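Local coordinates for stringent starvation protein A homolog (Haemophilus influenzae, PDB 3LYK) that belongs to the glutathione S-transferase superfamily and probably forms an equimolar complex with the RNA polymerase holoenzyme but not with the core enzyme, at residues Val21-Ala26 with Glu148-Val153. Residues are numbered along the deposited sequence; the frame is centred on the assembly and turned at random.
Sequences VKIVLA and EEFGLV
Leu-152 and Val-24 meet methyl to methyl, and Phe-150 reaches Ile-23, the residue just before Val-24 on the same helix. Leu-152 CB is still 5.8 Å from Val-24 CG2. CG, anti to the carbonyl carbon (chi1 -62°), comes somewhat closer, and there the chain forks. CD1 turns off and stays 5.9 Å from Val-24 CG2, whereas CD2 closes the approach and touches that methyl at 3.7 Å. The two side chains cross at about a right angle, and a single methyl of each, CD2 and CG2, makes the touch.

The second touch is looser. Phe-150 holds CG anti to its backbone N (chi1 -180°), which sends the ring out toward the helix, and its far corner CZ lies 4.2 Å from Ile-23 CG2. The methyl sits at the ring edge, near the ring plane; Arg-189 makes a cation-pi contact with the same ring. All four touching residues are buried, and the contact between the segments is purely apolar.

This small seam joins the thioredoxin-like N-terminal domain to the helical C-terminal domain of the GST fold. Leu-152 also shares backbone hydrogen bonding with Leu-84. From helix 16-27, Val-21 and Leu-25 pack on strand 3-11, Leu-25 also on strand 30-36, while Ile-23 rests on Phe-192 of helix 190-195 and Leu-152 packs on Leu-84 and Met-85.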
loop_
_atom_site.group_PDB
_atom_site.type_symbol
_atom_site.label_atom_id
_atom_site.label_comp_id
_atom_site.label_asym_id
_atom_site.label_seq_id
_atom_site.Cartn_x
_atom_site.Cartn_y
_atom_site.Cartn_z
ATOM N N VAL B 21 4.901 13.246 -2.434
ATOM C CA VAL B 21 5.292 13.019 -3.802
ATOM C C VAL B 21 6.213 14.151 -4.329
ATOM O O VAL B 21 7.256 13.881 -4.988
ATOM C CB VAL B 21 4.045 12.827 -4.733
ATOM C CG1 VAL B 21 4.469 12.745 -6.220
ATOM C CG2 VAL B 21 3.312 11.501 -4.371
ATOM N N LYS B 22 5.885 15.399 -3.989
ATOM C CA LYS B 22 6.781 16.527 -4.425
ATOM C C LYS B 22 8.149 16.424 -3.830
ATOM O O LYS B 22 9.093 16.776 -4.459
ATOM C CB LYS B 22 6.204 17.913 -4.101
ATOM C CG LYS B 22 4.894 18.211 -4.811
ATOM C CD LYS B 22 4.352 19.529 -4.210
ATOM C CE LYS B 22 3.231 20.076 -5.024
ATOM N NZ LYS B 22 2.632 21.205 -4.251
ATOM N N ILE B 23 8.280 15.939 -2.610
ATOM C CA ILE B 23 9.625 15.783 -2.056
ATOM C C ILE B 23 10.393 14.739 -2.877
ATOM O O ILE B 23 11.564 14.932 -3.240
ATOM C CB ILE B 23 9.548 15.348 -0.612
ATOM C CG1 ILE B 23 8.939 16.471 0.217
ATOM C CG2 ILE B 23 10.954 14.952 -0.096
ATOM C CD1 ILE B 23 8.626 16.025 1.670
ATOM N N VAL B 24 9.721 13.641 -3.212
ATOM C CA VAL B 24 10.419 12.585 -4.009
ATOM C C VAL B 24 10.790 13.068 -5.398
ATOM O O VAL B 24 11.915 12.828 -5.857
ATOM C CB VAL B 24 9.597 11.258 -4.039
ATOM C CG1 VAL B 24 10.246 10.241 -4.958
ATOM C CG2 VAL B 24 9.475 10.730 -2.546
ATOM N N LEU B 25 9.878 13.778 -6.059
ATOM C CA LEU B 25 10.203 14.367 -7.378
ATOM C C LEU B 25 11.442 15.282 -7.327
ATOM O O LEU B 25 12.274 15.208 -8.230
ATOM C CB LEU B 25 9.014 15.123 -7.980
ATOM C CG LEU B 25 7.847 14.248 -8.474
ATOM C CD1 LEU B 25 6.512 15.023 -8.554
ATOM C CD2 LEU B 25 8.171 13.623 -9.831
ATOM N N ALA B 26 11.580 16.071 -6.248
ATOM C CA ALA B 26 12.676 17.004 -6.107
ATOM C C ALA B 26 13.962 16.269 -5.734
ATOM O O ALA B 26 15.010 16.611 -6.255
ATOM C CB ALA B 26 12.337 18.095 -5.074
ATOM N N GLU B 148 19.952 5.514 8.658
ATOM C CA GLU B 148 21.204 6.255 8.572
ATOM C C GLU B 148 21.139 7.333 7.506
ATOM O O GLU B 148 21.800 8.364 7.651
ATOM C CB GLU B 148 22.358 5.310 8.206
ATOM C CG GLU B 148 22.650 4.239 9.249
ATOM C CD GLU B 148 23.265 4.818 10.537
ATOM O OE1 GLU B 148 23.755 5.978 10.516
ATOM O OE2 GLU B 148 23.253 4.102 11.572
ATOM N N GLU B 149 20.384 7.080 6.423
ATOM C CA GLU B 149 20.285 8.017 5.293
ATOM C C GLU B 149 18.838 8.439 5.077
ATOM O O GLU B 149 17.921 7.718 5.437
ATOM C CB GLU B 149 20.777 7.376 3.988
ATOM C CG GLU B 149 22.253 6.912 3.975
ATOM C CD GLU B 149 23.207 8.095 3.937
ATOM O OE1 GLU B 149 23.078 8.961 3.031
ATOM O OE2 GLU B 149 24.070 8.185 4.832
ATOM N N PHE B 150 18.649 9.589 4.433
ATOM C CA PHE B 150 17.327 10.120 4.176
ATOM C C PHE B 150 16.609 9.185 3.200
ATOM O O PHE B 150 17.217 8.754 2.223
ATOM C CB PHE B 150 17.459 11.501 3.523
ATOM C CG PHE B 150 16.139 12.157 3.208
ATOM C CD1 PHE B 150 15.455 12.865 4.179
ATOM C CD2 PHE B 150 15.608 12.090 1.925
ATOM C CE1 PHE B 150 14.258 13.514 3.892
ATOM C CE2 PHE B 150 14.400 12.731 1.625
ATOM C CZ PHE B 150 13.726 13.442 2.610
ATOM N N GLY B 151 15.322 8.920 3.428
ATOM C CA GLY B 151 14.606 8.011 2.525
ATOM C C GLY B 151 13.121 8.233 2.555
ATOM O O GLY B 151 12.647 9.224 3.165
ATOM N N LEU B 152 12.377 7.292 1.945
ATOM C CA LEU B 152 10.916 7.389 1.866
ATOM C C LEU B 152 10.220 7.509 3.213
ATOM O O LEU B 152 9.183 8.155 3.287
ATOM C CB LEU B 152 10.307 6.244 1.034
ATOM C CG LEU B 152 10.695 6.146 -0.450
ATOM C CD1 LEU B 152 9.897 4.985 -1.170
ATOM C CD2 LEU B 152 10.489 7.483 -1.195
ATOM N N VAL B 153 10.740 6.877 4.266
ATOM C CA VAL B 153 10.111 7.031 5.605
ATOM C C VAL B 153 10.116 8.530 6.041
ATOM O O VAL B 153 9.122 9.060 6.564
ATOM C CB VAL B 153 10.835 6.163 6.669
ATOM C CG1 VAL B 153 10.190 6.325 8.048
ATOM C CG2 VAL B 153 10.835 4.638 6.234
#